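Local coordinates for 4-alpha-glucanotransferase (PDB 5B68), which is an amylomaltase of the TIM-barrel class, joining an N-terminal beta-sandwich domain to a glucanotransferase barrel, at residues Phe6-Ala11 against Asp33-Ile38; Leu85-His90 against Phe133-Asp138; His144-Lys149 against Cys157-Thr162; His403-Asp408 against Pro428-Val433; Gly464-Phe469 against Ala489-Leu494. All blocks are in the same frame, centred on the assembly; numbering follows the deposited sequence.

Contact 1 (Phe6-Ala11 against Asp33-Ile38); sequences FLNELA and DTLVKI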
# COMPACT_ATOMS: atom_id res chain seq x y z
N PHE A 6 34.61 12.89 5.16
CA PHE A 6 34.47 12.45 3.78
C PHE A 6 33.31 11.45 3.70
O PHE A 6 32.56 11.46 2.75
CB PHE A 6 35.80 11.82 3.27
CG PHE A 6 36.95 12.81 3.23
CD1 PHE A 6 36.92 13.91 2.36
CD2 PHE A 6 38.05 12.68 4.09
CE1 PHE A 6 37.96 14.85 2.34
CE2 PHE A 6 39.09 13.62 4.07
CZ PHE A 6 39.06 14.68 3.18
N LEU A 7 33.15 10.56 4.68
CA LEU A 7 32.03 9.66 4.68
C LEU A 7 30.68 10.40 4.78
O LEU A 7 29.73 10.07 4.07
CB LEU A 7 32.09 8.66 5.84
CG LEU A 7 32.18 7.17 5.61
CD1 LEU A 7 31.79 6.46 6.92
CD2 LEU A 7 31.32 6.70 4.46
N ASN A 8 30.60 11.40 5.63
CA ASN A 8 29.41 12.29 5.69
C ASN A 8 29.15 13.00 4.37
O ASN A 8 27.99 13.10 3.92
CB ASN A 8 29.55 13.37 6.78
CG ASN A 8 29.43 12.80 8.17
OD1 ASN A 8 28.98 11.69 8.35
ND2 ASN A 8 29.90 13.55 9.16
N GLU A 9 30.21 13.44 3.72
CA GLU A 9 30.05 14.11 2.46
C GLU A 9 29.44 13.15 1.45
O GLU A 9 28.51 13.54 0.73
CB GLU A 9 31.38 14.65 1.92
CG GLU A 9 31.23 15.62 0.75
CD GLU A 9 32.57 16.21 0.27
OE1 GLU A 9 32.56 16.85 -0.78
OE2 GLU A 9 33.61 16.04 0.92
N LEU A 10 29.93 11.93 1.45
CA LEU A 10 29.44 10.95 0.51
C LEU A 10 28.02 10.53 0.81
O LEU A 10 27.19 10.44 -0.07
CB LEU A 10 30.37 9.75 0.51
CG LEU A 10 30.13 8.68 -0.56
CD1 LEU A 10 30.23 9.16 -2.00
CD2 LEU A 10 31.11 7.56 -0.32
N ALA A 11 27.76 10.23 2.08
CA ALA A 11 26.40 9.94 2.52
C ALA A 11 25.41 11.03 2.10
O ALA A 11 24.33 10.69 1.59
CB ALA A 11 26.40 9.80 4.07
N ASP A 33 30.10 1.98 9.93
CA ASP A 33 29.84 0.67 9.33
C ASP A 33 28.51 0.66 8.60
O ASP A 33 28.37 0.11 7.51
CB ASP A 33 29.82 -0.45 10.43
CG ASP A 33 29.76 -1.81 9.87
OD1 ASP A 33 30.70 -2.22 9.16
OD2 ASP A 33 28.75 -2.51 10.08
N THR A 34 27.52 1.27 9.21
CA THR A 34 26.17 1.35 8.62
C THR A 34 26.22 2.24 7.36
O THR A 34 25.61 1.90 6.35
CB THR A 34 25.16 1.88 9.65
OG1 THR A 34 24.92 0.85 10.64
CG2 THR A 34 23.84 2.31 8.93
N LEU A 35 26.91 3.37 7.43
CA LEU A 35 26.98 4.24 6.27
C LEU A 35 27.59 3.50 5.09
O LEU A 35 27.06 3.55 3.98
CB LEU A 35 27.78 5.49 6.58
CG LEU A 35 27.11 6.47 7.56
CD1 LEU A 35 28.06 7.64 7.85
CD2 LEU A 35 25.71 6.97 7.14
N VAL A 36 28.71 2.86 5.33
CA VAL A 36 29.38 2.12 4.28
C VAL A 36 28.49 1.03 3.73
O VAL A 36 28.45 0.84 2.49
CB VAL A 36 30.75 1.56 4.81
CG1 VAL A 36 31.37 0.60 3.83
CG2 VAL A 36 31.72 2.71 5.10
N LYS A 37 27.80 0.27 4.58
CA LYS A 37 27.01 -0.86 4.07
C LYS A 37 25.77 -0.37 3.28
O LYS A 37 25.39 -0.97 2.30
CB LYS A 37 26.54 -1.78 5.20
CG LYS A 37 27.71 -2.61 5.69
CD LYS A 37 27.39 -3.32 6.99
CE LYS A 37 28.45 -4.40 7.23
NZ LYS A 37 28.37 -4.80 8.68
N ILE A 38 25.18 0.72 3.71
CA ILE A 38 24.03 1.28 2.98
C ILE A 38 24.53 1.90 1.67
O ILE A 38 23.93 1.67 0.66
CB ILE A 38 23.24 2.30 3.82
CG1 ILE A 38 22.67 1.58 5.04
CG2 ILE A 38 22.09 2.93 2.98
CD1 ILE A 38 21.83 0.39 4.71
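Leu7 and Ala11 of helix 5-13 pack against Leu35 and Val36 of helix 32-41 in a buried, largely apolar contact between two helices near the N terminus, its centre about 30 Å from the centre of the chain. The two short segments run in roughly the same direction, 40° apart, with their axes 10.6 Å from each other at closest approach. That spacing is bridged by branched side chains. Leu7 supplies both of its methyls: CD1 meets Leu35 CD1 at 4.0 Å and also lies over Leu35 CB, while CD2 reaches Val36 CG2 at 4.1 Å, the two side chains crossing at about a right angle. Leu7 CG sits at chi1 -118°, well off any staggered position and close to eclipsing the CA hydrogen, a somewhat strained rotation. Leu35 forks in turn. Its CD1 goes to Leu7 and to Asn8 OD1, and its CD2 rests on Ala11 CB at 4.2 Å; the CA atoms of Ala11 and Leu35 are 6.8 Å apart, the closest pair of the two backbones. The Asn8 oxygen merely brushes the leucine, its polar partner being Arg4. Beyond the pair, Leu7 also touches Leu39, further along helix 32-41, and Ile57 of helix 54-69, while Ile38 leans on Val470 of strand 467-472. The arrangement is that of two near-parallel helices in a small N-terminal helical cluster, packed through Leu7, Ala11, Leu35 and Val36.

Contact 2 (Leu85-His90 against Phe133-Asp138); sequences LVFPVH and FKIPGD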
# COMPACT_ATOMS: atom_id res chain seq x y z
N LEU A 85 9.63 24.72 -14.98
CA LEU A 85 10.75 24.19 -14.32
C LEU A 85 12.01 24.23 -15.20
O LEU A 85 11.91 23.95 -16.39
CB LEU A 85 10.43 22.76 -13.90
CG LEU A 85 11.56 21.98 -13.22
CD1 LEU A 85 10.97 21.06 -12.18
CD2 LEU A 85 12.39 21.13 -14.17
N VAL A 86 13.14 24.53 -14.56
CA VAL A 86 14.43 24.68 -15.24
C VAL A 86 15.24 23.42 -14.95
O VAL A 86 15.39 23.04 -13.81
CB VAL A 86 15.16 25.94 -14.82
CG1 VAL A 86 16.54 26.02 -15.45
CG2 VAL A 86 14.32 27.19 -15.19
N PHE A 87 15.84 22.82 -15.99
CA PHE A 87 16.68 21.59 -15.82
C PHE A 87 18.01 21.76 -16.63
O PHE A 87 18.08 22.52 -17.60
CB PHE A 87 15.91 20.32 -16.27
CG PHE A 87 15.51 20.32 -17.71
CD1 PHE A 87 14.36 20.98 -18.15
CD2 PHE A 87 16.32 19.73 -18.65
CE1 PHE A 87 14.05 21.03 -19.49
CE2 PHE A 87 15.98 19.79 -20.00
CZ PHE A 87 14.85 20.40 -20.42
N PRO A 88 19.05 21.03 -16.22
CA PRO A 88 20.36 21.00 -16.85
C PRO A 88 20.46 19.97 -17.94
O PRO A 88 19.85 18.91 -17.88
CB PRO A 88 21.32 20.69 -15.69
CG PRO A 88 20.47 19.81 -14.82
CD PRO A 88 19.07 20.31 -14.93
N VAL A 89 21.17 20.31 -18.99
CA VAL A 89 21.59 19.39 -20.05
C VAL A 89 23.13 19.45 -20.14
O VAL A 89 23.72 20.53 -19.97
CB VAL A 89 20.96 19.85 -21.36
CG1 VAL A 89 21.60 19.23 -22.58
CG2 VAL A 89 19.46 19.54 -21.39
N HIS A 90 23.79 18.31 -20.35
CA HIS A 90 25.22 18.22 -20.54
C HIS A 90 25.49 17.66 -21.92
O HIS A 90 24.95 16.61 -22.30
CB HIS A 90 25.85 17.36 -19.48
CG HIS A 90 25.62 17.88 -18.10
ND1 HIS A 90 26.24 19.02 -17.63
CD2 HIS A 90 24.74 17.51 -17.16
CE1 HIS A 90 25.82 19.27 -16.41
NE2 HIS A 90 24.89 18.40 -16.11
N PHE A 133 17.55 24.57 -19.67
CA PHE A 133 16.32 24.75 -20.45
C PHE A 133 15.12 24.76 -19.51
O PHE A 133 15.17 24.23 -18.39
CB PHE A 133 16.13 23.68 -21.52
CG PHE A 133 17.19 23.69 -22.58
CD1 PHE A 133 18.38 23.02 -22.35
CD2 PHE A 133 17.04 24.40 -23.75
CE1 PHE A 133 19.39 23.04 -23.28
CE2 PHE A 133 18.05 24.41 -24.71
CZ PHE A 133 19.23 23.72 -24.49
N LYS A 134 14.05 25.38 -19.98
CA LYS A 134 12.86 25.65 -19.23
C LYS A 134 11.70 25.03 -19.93
O LYS A 134 11.46 25.22 -21.14
CB LYS A 134 12.67 27.17 -19.17
CG LYS A 134 11.70 27.66 -18.16
CD LYS A 134 11.76 29.19 -18.00
CE LYS A 134 11.58 29.94 -19.31
NZ LYS A 134 11.69 31.43 -19.13
N ILE A 135 10.93 24.23 -19.21
CA ILE A 135 9.71 23.72 -19.77
C ILE A 135 8.58 24.78 -19.79
O ILE A 135 8.58 25.65 -18.93
CB ILE A 135 9.21 22.42 -19.08
CG1 ILE A 135 8.76 22.68 -17.64
CG2 ILE A 135 10.31 21.37 -19.06
CD1 ILE A 135 8.13 21.41 -17.02
N PRO A 136 7.64 24.64 -20.71
CA PRO A 136 6.46 25.48 -20.78
C PRO A 136 5.59 25.24 -19.57
O PRO A 136 5.60 24.15 -19.04
CB PRO A 136 5.72 24.98 -22.02
CG PRO A 136 6.68 24.14 -22.76
CD PRO A 136 7.67 23.63 -21.78
N GLY A 137 4.85 26.26 -19.15
CA GLY A 137 4.02 26.20 -17.98
C GLY A 137 2.64 25.65 -18.21
O GLY A 137 1.84 25.61 -17.30
N ASP A 138 2.35 25.27 -19.44
CA ASP A 138 1.03 24.80 -19.83
C ASP A 138 0.96 23.37 -20.35
O ASP A 138 0.13 23.05 -21.17
CB ASP A 138 0.38 25.75 -20.83
CG ASP A 138 1.06 25.76 -22.17
OD1 ASP A 138 2.17 25.22 -22.28
OD2 ASP A 138 0.50 26.31 -23.11
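Phe87 and Phe133 face each other as an antiparallel hydrogen-bonded pair, each backbone N-H donating to the other's O: Phe87 N to Phe133 O is 2.9 Å and Phe133 N to Phe87 O 3.0 Å. A third bond, Ile135 N to Leu85 O at 3.0 Å, forms where the strand 126-134 is already giving way to loop. Between these bonds Val86 and Lys134 form a non-hydrogen-bonded pair, supported by CA-H...O contacts from Val86 CA to Phe133 O and from Lys134 CA to Leu85 O. Their side chains turn to the outer face, where Val86 CG2 lies 4.0 Å from Lys134 CG before the lysine chain bends away at chi3. On the other face the packing is aromatic and aliphatic. Phe87 has CG between the backbone N and the carbonyl carbon (chi1 61°), and the ring leans obliquely toward the partner strand: CZ comes to 3.7 Å from Phe133 CB and CE1 to 3.8 Å from Ile135 CG2. The Phe133 ring meets Val89, whose CG2 lies 3.8 Å from Phe133 CD1. Val99 of strand 98-102 meets Phe87, Val89 and Phe133 alike. Such an antiparallel pair, with Val86 and Lys134 on the more exposed face and Phe87 and Phe133 buried on the other, fits a beta sandwich, here the N-terminal E-set domain of MalQ.

Contact 3 (His144-Lys149 against Cys157-Thr162); sequences HKLHLK and CGLIIT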
# COMPACT_ATOMS: atom_id res chain seq x y z
N HIS A 144 5.15 12.28 -20.19
CA HIS A 144 5.83 12.81 -21.35
C HIS A 144 7.31 12.43 -21.39
O HIS A 144 7.79 11.71 -20.54
CB HIS A 144 5.66 14.32 -21.41
CG HIS A 144 4.27 14.76 -21.06
ND1 HIS A 144 3.16 14.16 -21.58
CD2 HIS A 144 3.83 15.70 -20.20
CE1 HIS A 144 2.08 14.74 -21.09
NE2 HIS A 144 2.46 15.67 -20.24
N LYS A 145 8.01 12.90 -22.41
CA LYS A 145 9.43 12.68 -22.52
C LYS A 145 10.19 13.92 -22.96
O LYS A 145 9.71 14.68 -23.76
CB LYS A 145 9.70 11.58 -23.52
CG LYS A 145 9.32 10.20 -23.03
CD LYS A 145 10.15 9.15 -23.73
CE LYS A 145 9.74 7.75 -23.35
NZ LYS A 145 10.21 6.79 -24.38
N LEU A 146 11.40 14.07 -22.43
CA LEU A 146 12.35 15.02 -22.94
C LEU A 146 13.33 14.26 -23.82
O LEU A 146 13.79 13.21 -23.49
CB LEU A 146 13.10 15.72 -21.82
CG LEU A 146 12.43 16.90 -21.15
CD1 LEU A 146 13.01 17.17 -19.78
CD2 LEU A 146 12.47 18.13 -22.03
N HIS A 147 13.60 14.84 -24.97
CA HIS A 147 14.55 14.24 -25.92
C HIS A 147 15.70 15.18 -26.26
O HIS A 147 15.47 16.38 -26.58
CB HIS A 147 13.83 13.97 -27.21
CG HIS A 147 12.87 12.86 -27.15
ND1 HIS A 147 13.27 11.55 -27.28
CD2 HIS A 147 11.53 12.84 -27.07
CE1 HIS A 147 12.21 10.77 -27.24
NE2 HIS A 147 11.14 11.52 -27.13
N LEU A 148 16.92 14.65 -26.26
CA LEU A 148 18.12 15.42 -26.54
C LEU A 148 18.84 14.79 -27.73
O LEU A 148 19.09 13.57 -27.76
CB LEU A 148 19.04 15.44 -25.35
CG LEU A 148 20.50 15.86 -25.51
CD1 LEU A 148 20.45 17.33 -25.88
CD2 LEU A 148 21.46 15.63 -24.35
N LYS A 149 19.18 15.66 -28.70
CA LYS A 149 20.07 15.25 -29.81
C LYS A 149 21.29 16.17 -29.81
O LYS A 149 21.17 17.39 -29.71
CB LYS A 149 19.36 15.24 -31.17
CG LYS A 149 20.23 14.73 -32.29
CD LYS A 149 19.40 14.45 -33.55
CE LYS A 149 20.27 13.98 -34.70
NZ LYS A 149 21.22 15.09 -35.05
N CYS A 157 14.63 11.36 -21.31
CA CYS A 157 14.22 11.11 -19.96
C CYS A 157 12.72 11.35 -19.82
O CYS A 157 12.11 11.98 -20.64
CB CYS A 157 15.03 11.91 -18.96
SG CYS A 157 14.58 13.65 -18.89
N GLY A 158 12.10 10.76 -18.79
CA GLY A 158 10.69 11.06 -18.55
C GLY A 158 10.58 12.50 -18.10
O GLY A 158 11.47 13.01 -17.43
N LEU A 159 9.48 13.10 -18.47
CA LEU A 159 9.01 14.40 -18.05
C LEU A 159 7.57 14.21 -17.59
O LEU A 159 6.67 13.95 -18.42
CB LEU A 159 9.03 15.42 -19.20
CG LEU A 159 8.46 16.82 -18.89
CD1 LEU A 159 9.14 17.52 -17.72
CD2 LEU A 159 8.49 17.76 -20.08
N ILE A 160 7.36 14.29 -16.28
CA ILE A 160 6.14 13.84 -15.68
C ILE A 160 5.50 15.04 -15.01
O ILE A 160 6.10 15.65 -14.15
CB ILE A 160 6.47 12.76 -14.66
CG1 ILE A 160 7.20 11.57 -15.36
CG2 ILE A 160 5.19 12.26 -14.03
CD1 ILE A 160 8.12 10.86 -14.45
N ILE A 161 4.29 15.34 -15.40
CA ILE A 161 3.61 16.53 -14.95
C ILE A 161 2.42 16.13 -14.02
O ILE A 161 1.55 15.31 -14.38
CB ILE A 161 3.10 17.30 -16.17
CG1 ILE A 161 4.26 17.66 -17.14
CG2 ILE A 161 2.36 18.54 -15.73
CD1 ILE A 161 5.37 18.53 -16.52
N THR A 162 2.44 16.68 -12.82
CA THR A 162 1.62 16.16 -11.75
C THR A 162 0.65 17.23 -11.27
O THR A 162 0.88 18.43 -11.46
CB THR A 162 2.48 15.68 -10.61
OG1 THR A 162 3.07 16.78 -9.93
CG2 THR A 162 3.55 14.65 -11.04
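His144 and Leu146 pair with Leu159 and Cys157 through four backbone hydrogen bonds, two for each antiparallel hydrogen-bonded pair. Leu146 N to Cys157 O is the shortest at 2.8 Å. The return bond of the other pair, Leu159 N to His144 O at 3.0 Å, is almost straight at the hydrogen, yet the donor stands above the carbonyl plane, 61° out of it. CA-H...O contacts fill the Lys145-Gly158 pair between them, Lys145 CA lying 3.3 Å from Cys157 O. The apolar contacts share one face: Cys157 SG touches Leu146 CB at 3.9 Å, and Leu146 CG meets Leu159 CD2 at 4.2 Å. The imidazole of His144 presents CD2 to Ile161 CG1, 3.7 Å away at the ring edge, the side chains crossing at about a right angle. Both its nitrogens are occupied, ND1 by the amide of Glu104 and NE2 by the carbonyl of Pro140, which fixes the ring's rotation and is consistent with a proton on NE2. Lys145, turned to the other face, has its NZ in a salt bridge with Glu156. This hairpin lies inside the sheet: strand 142-150 is flanked beyond by strand 98-102, strand 153-162 by the parallel strand 76-80, and Leu146 also packs on Phe87 of strand 86-92.

Contact 4 (His403-Asp408 against Pro428-Val433); sequences HVLAPD and PPWHPV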
# COMPACT_ATOMS: atom_id res chain seq x y z
N HIS A 403 16.59 -4.07 -10.82
CA HIS A 403 17.34 -2.92 -11.38
C HIS A 403 16.91 -1.57 -10.79
O HIS A 403 17.59 -0.54 -11.03
CB HIS A 403 17.19 -2.96 -12.92
CG HIS A 403 15.77 -2.92 -13.43
ND1 HIS A 403 15.22 -1.81 -14.06
CD2 HIS A 403 14.78 -3.85 -13.43
CE1 HIS A 403 13.96 -2.04 -14.39
NE2 HIS A 403 13.68 -3.27 -14.01
N VAL A 404 15.76 -1.54 -10.07
CA VAL A 404 15.34 -0.36 -9.37
C VAL A 404 15.19 -0.58 -7.84
O VAL A 404 14.59 0.25 -7.19
CB VAL A 404 14.04 0.25 -9.97
CG1 VAL A 404 14.25 0.74 -11.40
CG2 VAL A 404 12.84 -0.68 -9.89
N LEU A 405 15.80 -1.64 -7.31
CA LEU A 405 15.79 -1.92 -5.85
C LEU A 405 17.16 -1.86 -5.29
O LEU A 405 18.16 -1.87 -6.04
CB LEU A 405 15.18 -3.32 -5.62
CG LEU A 405 13.72 -3.44 -6.01
CD1 LEU A 405 13.29 -4.91 -6.10
CD2 LEU A 405 12.82 -2.65 -5.09
N ALA A 406 17.27 -1.84 -3.98
CA ALA A 406 18.54 -1.97 -3.28
C ALA A 406 18.40 -3.19 -2.35
O ALA A 406 18.17 -3.02 -1.15
CB ALA A 406 18.85 -0.69 -2.50
N PRO A 407 18.51 -4.42 -2.91
CA PRO A 407 18.17 -5.59 -2.12
C PRO A 407 19.09 -5.93 -0.93
O PRO A 407 18.66 -6.67 -0.05
CB PRO A 407 18.15 -6.75 -3.18
CG PRO A 407 19.02 -6.26 -4.27
CD PRO A 407 18.75 -4.79 -4.33
N ASP A 408 20.28 -5.32 -0.83
CA ASP A 408 21.10 -5.55 0.37
C ASP A 408 20.71 -4.71 1.55
O ASP A 408 21.35 -4.77 2.59
CB ASP A 408 22.56 -5.37 0.00
CG ASP A 408 23.09 -6.49 -0.92
OD1 ASP A 408 22.45 -7.52 -1.08
OD2 ASP A 408 24.20 -6.37 -1.44
N PRO A 428 12.76 -5.16 0.29
CA PRO A 428 13.83 -4.41 -0.35
C PRO A 428 13.35 -3.02 -0.78
O PRO A 428 12.29 -2.91 -1.38
CB PRO A 428 14.20 -5.28 -1.56
CG PRO A 428 12.94 -5.96 -1.94
CD PRO A 428 12.19 -6.16 -0.63
N PRO A 429 14.10 -1.96 -0.47
CA PRO A 429 13.57 -0.65 -0.83
C PRO A 429 13.82 -0.34 -2.28
O PRO A 429 14.74 -0.84 -2.89
CB PRO A 429 14.37 0.28 0.05
CG PRO A 429 15.67 -0.41 0.28
CD PRO A 429 15.31 -1.86 0.36
N TRP A 430 13.11 0.65 -2.78
CA TRP A 430 13.45 1.22 -4.06
C TRP A 430 14.87 1.77 -3.96
O TRP A 430 15.30 2.23 -2.92
CB TRP A 430 12.58 2.43 -4.37
CG TRP A 430 11.14 2.23 -4.62
CD1 TRP A 430 10.13 2.83 -3.95
CD2 TRP A 430 10.52 1.48 -5.67
NE1 TRP A 430 8.92 2.48 -4.48
CE2 TRP A 430 9.14 1.65 -5.54
CE3 TRP A 430 11.01 0.67 -6.68
CZ2 TRP A 430 8.24 1.04 -6.40
CZ3 TRP A 430 10.12 0.07 -7.52
CH2 TRP A 430 8.75 0.25 -7.37
N HIS A 431 15.60 1.72 -5.06
CA HIS A 431 16.82 2.45 -5.17
C HIS A 431 16.42 3.90 -5.57
O HIS A 431 15.80 4.08 -6.63
CB HIS A 431 17.70 1.81 -6.27
CG HIS A 431 19.04 2.44 -6.37
ND1 HIS A 431 20.22 1.79 -6.08
CD2 HIS A 431 19.37 3.72 -6.62
CE1 HIS A 431 21.22 2.66 -6.16
NE2 HIS A 431 20.73 3.82 -6.53
N PRO A 432 16.71 4.91 -4.72
CA PRO A 432 16.26 6.27 -5.02
C PRO A 432 16.68 6.87 -6.36
O PRO A 432 15.93 7.71 -6.90
CB PRO A 432 16.84 7.11 -3.91
CG PRO A 432 17.16 6.14 -2.79
CD PRO A 432 17.35 4.79 -3.41
N VAL A 433 17.89 6.59 -6.83
CA VAL A 433 18.34 7.07 -8.16
C VAL A 433 17.89 6.24 -9.30
O VAL A 433 17.43 6.75 -10.34
CB VAL A 433 19.89 7.27 -8.21
CG1 VAL A 433 20.37 7.76 -9.58
CG2 VAL A 433 20.33 8.21 -7.10
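Leu405 and Trp430 bring their backbones together in a single beta bridge, CA atoms 4.3 Å apart, where two irregular segments pass with end-to-end directions 138° apart. The bridge joins the approach to strand 409-413 with the exit from strand 423-424, and appears to continue the antiparallel pairing of those strands. Ala406 N gives a 2.9 Å bond to Pro429 O, nearly axial to the carbonyl; His431 N to Val404 O, 2.8 Å, is straight at the hydrogen but comes from above the carbonyl plane. Prolines at 428 and 429 have no N-H to offer. Val404 and Trp430 lie side by side, pointing the same way, with Val404 CG2 3.7 Å from Trp430 CZ3, while Val404 O sits in the plane of the indole, off its CE3 edge. Leu405 CD2 tucks over the Pro429 carbonyl, 3.4 Å from its oxygen, and also nears Trp430 CE3. Ala406 CB rests on Pro429 CG. Further out, Pro429 packs on Val411 and Val470, Trp430 on Leu446 of helix 441-452, and a glycerol oxygen is hydrogen-bonded to Pro428 O. Against Pro407 the contact narrows to one touch, Pro428 CB to Pro407 CA at 4.0 Å.

Contact 5 (Gly464-Phe469 against Ala489-Leu494); sequences GLFRLF and ALVGIL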
# COMPACT_ATOMS: atom_id res chain seq x y z
N GLY A 464 7.12 6.77 3.68
CA GLY A 464 7.94 6.12 2.67
C GLY A 464 7.96 6.78 1.32
O GLY A 464 8.79 6.42 0.47
N LEU A 465 7.07 7.73 1.08
CA LEU A 465 7.16 8.56 -0.13
C LEU A 465 8.29 9.59 0.04
O LEU A 465 8.68 10.24 -0.95
CB LEU A 465 5.83 9.22 -0.39
CG LEU A 465 4.60 8.30 -0.60
CD1 LEU A 465 3.37 9.18 -0.70
CD2 LEU A 465 4.68 7.49 -1.84
N PHE A 466 8.73 9.82 1.30
CA PHE A 466 9.74 10.78 1.65
C PHE A 466 11.08 10.13 1.97
O PHE A 466 12.12 10.61 1.56
CB PHE A 466 9.26 11.67 2.81
CG PHE A 466 7.99 12.44 2.49
CD1 PHE A 466 6.75 11.82 2.58
CD2 PHE A 466 8.05 13.76 2.08
CE1 PHE A 466 5.60 12.51 2.29
CE2 PHE A 466 6.91 14.44 1.77
CZ PHE A 466 5.65 13.80 1.85
N ARG A 467 11.04 9.12 2.83
CA ARG A 467 12.22 8.47 3.29
C ARG A 467 11.84 7.09 3.83
O ARG A 467 10.67 6.87 4.22
CB ARG A 467 12.88 9.34 4.40
CG ARG A 467 12.03 9.41 5.66
CD ARG A 467 12.55 10.45 6.63
NE ARG A 467 12.28 11.81 6.21
CZ ARG A 467 11.66 12.72 6.96
NH1 ARG A 467 11.46 13.92 6.47
NH2 ARG A 467 11.20 12.42 8.16
N LEU A 468 12.78 6.17 3.88
CA LEU A 468 12.54 4.88 4.52
C LEU A 468 13.62 4.65 5.50
O LEU A 468 14.77 4.93 5.21
CB LEU A 468 12.56 3.74 3.50
CG LEU A 468 11.30 3.67 2.61
CD1 LEU A 468 11.52 2.67 1.48
CD2 LEU A 468 10.03 3.36 3.38
N PHE A 469 13.28 4.05 6.61
CA PHE A 469 14.27 3.47 7.52
C PHE A 469 14.69 2.12 7.04
O PHE A 469 13.84 1.28 6.87
CB PHE A 469 13.71 3.38 8.92
CG PHE A 469 14.73 3.06 9.94
CD1 PHE A 469 15.61 4.04 10.41
CD2 PHE A 469 14.87 1.77 10.42
CE1 PHE A 469 16.60 3.72 11.34
CE2 PHE A 469 15.85 1.45 11.34
CZ PHE A 469 16.71 2.41 11.81
N ALA A 489 8.63 13.62 -6.75
CA ALA A 489 8.32 12.52 -7.65
C ALA A 489 7.37 11.47 -7.09
O ALA A 489 6.35 11.20 -7.72
CB ALA A 489 9.62 11.89 -8.16
N LEU A 490 7.63 10.90 -5.92
CA LEU A 490 6.78 9.81 -5.41
C LEU A 490 5.37 10.31 -5.07
O LEU A 490 4.37 9.70 -5.45
CB LEU A 490 7.44 9.15 -4.20
CG LEU A 490 8.68 8.28 -4.54
CD1 LEU A 490 9.20 7.54 -3.35
CD2 LEU A 490 8.36 7.26 -5.62
N VAL A 491 5.28 11.44 -4.38
CA VAL A 491 3.98 12.00 -4.00
C VAL A 491 3.28 12.54 -5.19
O VAL A 491 2.05 12.37 -5.36
CB VAL A 491 4.11 13.15 -2.97
CG1 VAL A 491 2.76 13.80 -2.71
CG2 VAL A 491 4.70 12.68 -1.66
N GLY A 492 4.06 13.21 -6.06
CA GLY A 492 3.47 13.80 -7.29
C GLY A 492 2.87 12.75 -8.21
O GLY A 492 1.80 12.95 -8.78
N ILE A 493 3.56 11.65 -8.34
CA ILE A 493 3.05 10.56 -9.17
C ILE A 493 1.85 9.86 -8.51
O ILE A 493 0.97 9.45 -9.19
CB ILE A 493 4.20 9.61 -9.53
CG1 ILE A 493 5.15 10.31 -10.55
CG2 ILE A 493 3.68 8.28 -10.13
CD1 ILE A 493 6.52 9.63 -10.66
N LEU A 494 1.85 9.66 -7.20
CA LEU A 494 0.70 9.16 -6.55
C LEU A 494 -0.51 10.07 -6.83
O LEU A 494 -1.60 9.60 -7.19
CB LEU A 494 0.97 9.03 -5.04
CG LEU A 494 -0.20 8.76 -4.13
CD1 LEU A 494 -0.80 7.41 -4.47
CD2 LEU A 494 0.27 8.77 -2.70
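Leu465 and Leu490 mark the closest backbone approach, CA atoms 5.4 Å apart, where a short 3-10 turn at 464-465, about to become strand 467-472, meets the side of helix 487-500. The contact is made by side chains and the carbonyls of Gly464 and Leu465, and Leu465 carries it. With CG anti to its carbonyl carbon (chi1 -60°), its side chain projects onto the helix and touches three residues there. CD2 lies 4.0 Å from Leu490 CB, CB lies 3.9 Å from Val491 CG2, and CD1 meets Leu494 CD2 at 3.7 Å, crossing that side chain at about a right angle. Leu490 and Leu494 are one turn apart, so the leucine spans a full turn of the helix. Leu490 in return wraps the Leu465 carbonyl: its CB and CD1 both stand 3.6 Å from Leu465 O, a buried oxygen with no polar partner in the model. Val491 CG2 is shared, since Phe466 CZ comes to it at 3.8 Å although the CB of Phe466 heads away from the helix. The Phe466 ring itself meets that of His487 and packs on Val517 and Leu521 of helix 515-523. Leu465 also touches Trp443 and Leu494 touches Leu447, both of helix 441-452. Helix 487-500 is thus flanked here by the 464-469 turn and helix 441-452, and lies in the chain between the parallel neighbours 456-459 and 504-507.

How the contacts relate
Along the chain the five contacts come strictly in series; none nests in or crosses another. Contact 1 closes a 21-residue loop between the first two helices. Contact 2 shuts a 42-residue, strand-rich loop in the sandwich, and contact 3 follows as a tight hairpin; the two share one core, with Phe87 CZ 3.7 Å from Leu146 CD2. Contacts 4 and 5 each close 19 residues in the barrel region and meet where Pro429 packs on Leu468. Contacts 3 and 5 touch where Thr162 and Ile160 pack on Gly492 and Ile493, joining the sandwich to the barrel domain. Contact 1 stays apart, its nearest atoms about 6 Å from those of contact 4.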